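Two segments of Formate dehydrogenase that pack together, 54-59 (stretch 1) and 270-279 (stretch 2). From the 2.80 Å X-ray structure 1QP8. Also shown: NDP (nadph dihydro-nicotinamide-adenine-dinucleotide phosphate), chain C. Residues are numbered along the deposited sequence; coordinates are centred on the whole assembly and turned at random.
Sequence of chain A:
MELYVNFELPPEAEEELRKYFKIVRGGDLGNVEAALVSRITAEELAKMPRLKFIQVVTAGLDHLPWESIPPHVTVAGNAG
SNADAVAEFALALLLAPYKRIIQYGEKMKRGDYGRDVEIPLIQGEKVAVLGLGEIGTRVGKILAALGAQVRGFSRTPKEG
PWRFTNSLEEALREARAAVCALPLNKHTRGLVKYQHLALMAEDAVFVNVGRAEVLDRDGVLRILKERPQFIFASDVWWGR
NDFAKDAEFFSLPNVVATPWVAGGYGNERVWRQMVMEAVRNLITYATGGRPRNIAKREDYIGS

Stretch 1 (54-59) IQVVTA
Stretch 2 (270-279) VWRQMVMEAV

Stretch 1 begins as a strand at Ile54 and Gln55 and then runs on without regular structure. Phi/psi is -137/108 at Ile54, -94/120 at Gln55 and -99/140 at Val56. Val57 breaks the extended run at -76/-37. Thr58 returns to -72/165, and Ala59 turns again at -79/-27.

Stretch 2 is helical throughout, a piece of a longer helix. Phi stays between -54 and -68, psi between -31 and -51. Backbone hydrogen bonds join each amide to the carbonyl four residues earlier, from Met274 N to Val270 O (2.9 Å) through Val279 N to Val275 O (2.9 Å). The two chains run in opposite senses: Gln55 lies beside Ala278, and Thr58 beside Met274. The closest CA pair is Val57 CA to Ala278 CA, 5.7 Å.

No hydrogen bond crosses the interface. It is made by van der Waals contacts, with apolar side chains around Val57 and carbon-to-carbonyl contacts beside them, and buries 299 Å² in total. Val57, chi1 t, is the centre. Val57 CG1 lies 3.7 Å from Val275 CG2, 3.9 Å from Trp271 CH2 and 4.3 Å from Met274 CB. Trp271 (chi1 t, chi2 -105°) points sideways from CA, but its ring end reaches Val57 obliquely. Val275 is also t.

Met274 is selenomethionine, with chi angles m, t, p. Its CB points toward stretch 1, and the chain carries Met274 CE to 3.5 Å from Val57 O and 3.9 Å from Thr58 CA. Thr58 is p and points away, so its backbone makes this contact.

Ala278 points toward stretch 1, with Ala278 CB 4.4 Å from Val57 CA. Gln55 (t, p, chi3 62°) places Gln55 CG 3.6 Å from Ala278 O and 4.0 Å from Ala278 CB. The Gln55 amide leans forward along its own chain, and Gln55 NE2 donates to Val56 O at 3.0 Å.

Ala59 CB touches NDP C6N at 3.4 Å.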

ATOM      1  N   ILE A  54       6.072   2.745 -36.400  1.00 35.44           N
ATOM      2  CA  ILE A  54       5.861   3.827 -35.447  1.00 35.44           C
ATOM      3  C   ILE A  54       5.981   3.303 -34.026  1.00 35.44           C
ATOM      4  O   ILE A  54       5.104   2.568 -33.554  1.00 35.44           O
ATOM      5  CB  ILE A  54       4.472   4.474 -35.598  1.00 31.36           C
ATOM      6  CG1 ILE A  54       4.380   5.222 -36.937  1.00 31.36           C
ATOM      7  CG2 ILE A  54       4.227   5.452 -34.468  1.00 31.36           C
ATOM      8  CD1 ILE A  54       3.016   5.887 -37.189  1.00 31.36           C
ATOM      9  N   GLN A  55       7.072   3.669 -33.353  1.00 39.70           N
ATOM     10  CA  GLN A  55       7.301   3.253 -31.978  1.00 39.70           C
ATOM     11  C   GLN A  55       6.776   4.337 -31.069  1.00 39.70           C
ATOM     12  O   GLN A  55       7.236   5.484 -31.132  1.00 39.70           O
ATOM     13  CB  GLN A  55       8.788   3.073 -31.691  1.00 37.03           C
ATOM     14  CG  GLN A  55       9.093   2.722 -30.231  1.00 37.03           C
ATOM     15  CD  GLN A  55       8.520   1.371 -29.833  1.00 37.03           C
ATOM     16  OE1 GLN A  55       8.893   0.337 -30.405  1.00 37.03           O
ATOM     17  NE2 GLN A  55       7.605   1.369 -28.857  1.00 37.03           N
ATOM     18  N   VAL A  56       5.816   3.971 -30.225  1.00 37.28           N
ATOM     19  CA  VAL A  56       5.236   4.912 -29.285  1.00 37.28           C
ATOM     20  C   VAL A  56       5.892   4.724 -27.922  1.00 37.28           C
ATOM     21  O   VAL A  56       6.154   3.605 -27.495  1.00 37.28           O
ATOM     22  CB  VAL A  56       3.708   4.701 -29.144  1.00 31.88           C
ATOM     23  CG1 VAL A  56       3.117   5.806 -28.259  1.00 31.88           C
ATOM     24  CG2 VAL A  56       3.043   4.706 -30.519  1.00 31.88           C
ATOM     25  N   VAL A  57       6.153   5.830 -27.241  1.00 36.71           N
ATOM     26  CA  VAL A  57       6.780   5.801 -25.923  1.00 36.71           C
ATOM     27  C   VAL A  57       5.823   5.379 -24.805  1.00 36.71           C
ATOM     28  O   VAL A  57       6.215   4.684 -23.872  1.00 36.71           O
ATOM     29  CB  VAL A  57       7.349   7.187 -25.579  1.00 44.73           C
ATOM     30  CG1 VAL A  57       8.247   7.096 -24.351  1.00 44.73           C
ATOM     31  CG2 VAL A  57       8.119   7.730 -26.771  1.00 44.73           C
ATOM     32  N   THR A  58       4.572   5.806 -24.894  1.00 47.12           N
ATOM     33  CA  THR A  58       3.578   5.473 -23.871  1.00 47.12           C
ATOM     34  C   THR A  58       3.145   4.003 -23.918  1.00 47.12           C
ATOM     35  O   THR A  58       3.375   3.297 -24.901  1.00 47.12           O
ATOM     36  CB  THR A  58       2.330   6.331 -24.039  1.00 39.90           C
ATOM     37  OG1 THR A  58       1.744   6.054 -25.317  1.00 39.90           O
ATOM     38  CG2 THR A  58       2.687   7.808 -23.970  1.00 39.90           C
ATOM     39  N   ALA A  59       2.498   3.543 -22.859  1.00 73.66           N
ATOM     40  CA  ALA A  59       2.058   2.159 -22.823  1.00 73.66           C
ATOM     41  C   ALA A  59       0.778   1.933 -23.621  1.00 73.66           C
ATOM     42  O   ALA A  59       0.547   0.826 -24.116  1.00 73.66           O
ATOM     43  CB  ALA A  59       1.860   1.723 -21.392  1.00 44.97           C
ATOM     44  N   VAL A 270      11.313   7.127 -14.319  1.00 39.49           N
ATOM     45  CA  VAL A 270      10.409   6.253 -15.060  1.00 39.49           C
ATOM     46  C   VAL A 270      10.262   6.710 -16.528  1.00 39.49           C
ATOM     47  O   VAL A 270      10.209   5.886 -17.430  1.00 39.49           O
ATOM     48  CB  VAL A 270       9.019   6.198 -14.381  1.00 34.15           C
ATOM     49  CG1 VAL A 270       8.109   5.274 -15.147  1.00 34.15           C
ATOM     50  CG2 VAL A 270       9.156   5.724 -12.943  1.00 34.15           C
ATOM     51  N   TRP A 271      10.202   8.015 -16.766  1.00 36.35           N
ATOM     52  CA  TRP A 271      10.078   8.517 -18.125  1.00 36.35           C
ATOM     53  C   TRP A 271      11.303   8.136 -18.939  1.00 36.35           C
ATOM     54  O   TRP A 271      11.182   7.596 -20.035  1.00 36.35           O
ATOM     55  CB  TRP A 271       9.918  10.038 -18.134  1.00 48.04           C
ATOM     56  CG  TRP A 271       9.991  10.631 -19.514  1.00 48.04           C
ATOM     57  CD1 TRP A 271      11.036  11.320 -20.051  1.00 48.04           C
ATOM     58  CD2 TRP A 271       9.005  10.527 -20.549  1.00 48.04           C
ATOM     59  NE1 TRP A 271      10.765  11.650 -21.359  1.00 48.04           N
ATOM     60  CE2 TRP A 271       9.526  11.171 -21.689  1.00 48.04           C
ATOM     61  CE3 TRP A 271       7.731   9.949 -20.623  1.00 48.04           C
ATOM     62  CZ2 TRP A 271       8.821  11.252 -22.892  1.00 48.04           C
ATOM     63  CZ3 TRP A 271       7.025  10.031 -21.824  1.00 48.04           C
ATOM     64  CH2 TRP A 271       7.575  10.678 -22.940  1.00 48.04           C
ATOM     65  N   ARG A 272      12.486   8.428 -18.409  1.00 51.21           N
ATOM     66  CA  ARG A 272      13.720   8.104 -19.112  1.00 51.21           C
ATOM     67  C   ARG A 272      13.745   6.630 -19.458  1.00 51.21           C
ATOM     68  O   ARG A 272      14.087   6.247 -20.584  1.00 51.21           O
ATOM     69  CB  ARG A 272      14.945   8.448 -18.256  1.00 62.27           C
ATOM     70  CG  ARG A 272      15.289   9.935 -18.208  1.00 62.27           C
ATOM     71  CD  ARG A 272      16.624  10.190 -17.491  1.00 62.27           C
ATOM     72  N   GLN A 273      13.376   5.802 -18.488  1.00 41.09           N
ATOM     73  CA  GLN A 273      13.375   4.367 -18.715  1.00 41.09           C
ATOM     74  C   GLN A 273      12.419   3.987 -19.850  1.00 41.09           C
ATOM     75  O   GLN A 273      12.778   3.211 -20.741  1.00 41.09           O
ATOM     76  CB  GLN A 273      12.986   3.625 -17.453  1.00 70.87           C
ATOM     77  CG  GLN A 273      13.179   2.152 -17.602  1.00 70.87           C
ATOM     78  CD  GLN A 273      12.491   1.378 -16.517  1.00 70.87           C
ATOM     79  OE1 GLN A 273      12.717   1.613 -15.323  1.00 70.87           O
ATOM     80  NE2 GLN A 273      11.640   0.440 -16.918  1.00 70.87           N
HETATM   81  N   MSE A 274      11.202   4.526 -19.824  1.00 36.70           N
HETATM   82  CA  MSE A 274      10.243   4.243 -20.873  1.00 36.70           C
HETATM   83  C   MSE A 274      10.890   4.573 -22.215  1.00 36.70           C
HETATM   84  O   MSE A 274      10.788   3.812 -23.174  1.00 36.70           O
HETATM   85  CB  MSE A 274       8.982   5.074 -20.674  1.00 66.77           C
HETATM   86  CG  MSE A 274       8.077   4.577 -19.560  1.00 66.77           C
HETATM   87 SE   MSE A 274       6.804   5.804 -19.136  1.00 66.77          SE
HETATM   88  CE  MSE A 274       5.688   5.768 -20.588  1.00 66.77           C
ATOM     89  N   VAL A 275      11.581   5.701 -22.280  1.00 36.55           N
ATOM     90  CA  VAL A 275      12.227   6.091 -23.522  1.00 36.55           C
ATOM     91  C   VAL A 275      13.356   5.149 -23.898  1.00 36.55           C
ATOM     92  O   VAL A 275      13.487   4.789 -25.067  1.00 36.55           O
ATOM     93  CB  VAL A 275      12.764   7.520 -23.465  1.00 26.25           C
ATOM     94  CG1 VAL A 275      13.607   7.811 -24.713  1.00 26.25           C
ATOM     95  CG2 VAL A 275      11.582   8.496 -23.372  1.00 26.25           C
HETATM   96  N   MSE A 276      14.154   4.712 -22.927  1.00 41.61           N
HETATM   97  CA  MSE A 276      15.224   3.802 -23.286  1.00 41.61           C
HETATM   98  C   MSE A 276      14.662   2.498 -23.815  1.00 41.61           C
HETATM   99  O   MSE A 276      15.144   1.955 -24.817  1.00 41.61           O
HETATM  100  CB  MSE A 276      16.169   3.568 -22.115  1.00 98.19           C
HETATM  101  CG  MSE A 276      17.223   4.669 -21.988  1.00 98.19           C
HETATM  102 SE   MSE A 276      18.015   5.155 -23.581  1.00 98.19          SE
HETATM  103  CE  MSE A 276      18.496   3.538 -24.255  1.00 98.19           C
ATOM    104  N   GLU A 277      13.603   2.014 -23.181  1.00 44.90           N
ATOM    105  CA  GLU A 277      12.996   0.768 -23.621  1.00 44.90           C
ATOM    106  C   GLU A 277      12.380   0.908 -25.005  1.00 44.90           C
ATOM    107  O   GLU A 277      12.396  -0.032 -25.797  1.00 44.90           O
ATOM    108  CB  GLU A 277      11.952   0.314 -22.619  1.00 70.06           C
ATOM    109  CG  GLU A 277      12.136  -1.120 -22.238  1.00 70.06           C
ATOM    110  CD  GLU A 277      11.460  -1.441 -20.938  1.00 70.06           C
ATOM    111  OE1 GLU A 277      11.908  -0.911 -19.894  1.00 70.06           O
ATOM    112  OE2 GLU A 277      10.474  -2.216 -20.959  1.00 70.06           O
ATOM    113  N   ALA A 278      11.844   2.086 -25.294  1.00 36.08           N
ATOM    114  CA  ALA A 278      11.247   2.339 -26.594  1.00 36.08           C
ATOM    115  C   ALA A 278      12.362   2.335 -27.630  1.00 36.08           C
ATOM    116  O   ALA A 278      12.212   1.792 -28.731  1.00 36.08           O
ATOM    117  CB  ALA A 278      10.553   3.679 -26.594  1.00 31.53           C
ATOM    118  N   VAL A 279      13.486   2.941 -27.262  1.00 42.33           N
ATOM    119  CA  VAL A 279      14.619   3.018 -28.158  1.00 42.33           C
ATOM    120  C   VAL A 279      15.183   1.631 -28.381  1.00 42.33           C
ATOM    121  O   VAL A 279      15.704   1.335 -29.458  1.00 42.33           O
ATOM    122  CB  VAL A 279      15.719   3.947 -27.608  1.00 40.72           C
ATOM    123  CG1 VAL A 279      16.946   3.872 -28.487  1.00 40.72           C
ATOM    124  CG2 VAL A 279      15.227   5.375 -27.580  1.00 40.72           C
TER
HETATM  125  PA  NDP C 310      -0.457  -4.473 -21.722  0.70 54.47           P
HETATM  126  O1A NDP C 310      -1.014  -3.720 -22.889  0.70 54.47           O
HETATM  127  O2A NDP C 310       0.438  -3.320 -21.484  0.70 54.47           O
HETATM  128  O5B NDP C 310      -2.033  -4.783 -21.343  0.70 54.47           O
HETATM  129  C5B NDP C 310      -2.458  -6.103 -21.876  0.70 54.47           C
HETATM  130  C4B NDP C 310      -3.352  -6.848 -20.820  0.70 54.47           C
HETATM  131  O4B NDP C 310      -4.749  -6.365 -20.748  0.70 54.47           O
HETATM  132  C3B NDP C 310      -3.557  -8.381 -21.139  0.70 54.47           C
HETATM  133  O3B NDP C 310      -3.965  -9.066 -19.968  0.70 54.47           O
HETATM  134  C2B NDP C 310      -4.607  -8.232 -22.240  0.70 54.47           C
HETATM  135  O2B NDP C 310      -5.281  -9.297 -22.803  0.70 54.47           O
HETATM  136  C1B NDP C 310      -5.503  -7.236 -21.628  0.70 54.47           C
HETATM  137  N9A NDP C 310      -6.377  -6.623 -22.575  0.70 54.47           N
HETATM  138  C8A NDP C 310      -6.135  -5.778 -23.625  0.70 54.47           C
HETATM  139  N7A NDP C 310      -7.255  -5.415 -24.251  0.70 54.47           N
HETATM  140  C5A NDP C 310      -8.241  -6.069 -23.554  0.70 54.47           C
HETATM  141  C6A NDP C 310      -9.674  -6.112 -23.722  0.70 54.47           C
HETATM  142  N6A NDP C 310     -10.252  -5.418 -24.721  0.70 54.47           N
HETATM  143  N1A NDP C 310     -10.401  -6.895 -22.833  0.70 54.47           N
HETATM  144  C2A NDP C 310      -9.723  -7.588 -21.838  0.70 54.47           C
HETATM  145  N3A NDP C 310      -8.420  -7.606 -21.622  0.70 54.47           N
HETATM  146  C4A NDP C 310      -7.737  -6.800 -22.517  0.70 54.47           C
HETATM  147  O3  NDP C 310      -0.547  -4.222 -20.176  0.70 54.47           O
HETATM  148  PN  NDP C 310      -0.400  -3.094 -18.993  0.70 54.47           P
HETATM  149  O1N NDP C 310      -0.639  -3.688 -17.657  0.70 54.47           O
HETATM  150  O2N NDP C 310       0.923  -2.392 -19.046  0.70 54.47           O
HETATM  151  O5D NDP C 310      -1.570  -1.958 -19.318  0.70 54.47           O
HETATM  152  C5D NDP C 310      -1.280  -0.949 -20.314  0.70 54.47           C
HETATM  153  C4D NDP C 310      -2.477   0.017 -20.311  0.70 54.47           C
HETATM  154  O4D NDP C 310      -2.556   0.667 -19.019  0.70 54.47           O
HETATM  155  C3D NDP C 310      -2.287   1.125 -21.346  0.70 54.47           C
HETATM  156  O3D NDP C 310      -2.815   0.685 -22.586  0.70 54.47           O
HETATM  157  C2D NDP C 310      -3.029   2.313 -20.678  0.70 54.47           C
HETATM  158  O2D NDP C 310      -4.404   2.377 -21.087  0.70 54.47           O
HETATM  159  C1D NDP C 310      -2.824   2.083 -19.163  0.70 54.47           C
HETATM  160  N1N NDP C 310      -1.675   2.920 -18.570  0.70 54.47           N
HETATM  161  C2N NDP C 310      -2.047   3.848 -17.538  0.70 54.47           C
HETATM  162  C3N NDP C 310      -0.998   4.624 -16.984  0.70 54.47           C
HETATM  163  C7N NDP C 310      -1.373   5.652 -15.847  0.70 54.47           C
HETATM  164  O7N NDP C 310      -0.460   6.182 -15.242  0.70 54.47           O
HETATM  165  N7N NDP C 310      -2.695   5.879 -15.616  0.70 54.47           N
HETATM  166  C4N NDP C 310       0.392   4.542 -17.379  0.70 54.47           C
HETATM  167  C5N NDP C 310       0.610   3.568 -18.419  0.70 54.47           C
HETATM  168  C6N NDP C 310      -0.336   2.783 -19.006  0.70 54.47           C
HETATM  169  P2B NDP C 310      -4.598  -9.863 -24.252  0.70 54.47           P
HETATM  170  O1X NDP C 310      -5.635 -10.931 -24.499  0.70 54.47           O
HETATM  171  O2X NDP C 310      -4.662  -8.672 -25.141  0.70 54.47           O
HETATM  172  O3X NDP C 310      -3.257 -10.297 -23.897  0.70 54.47           O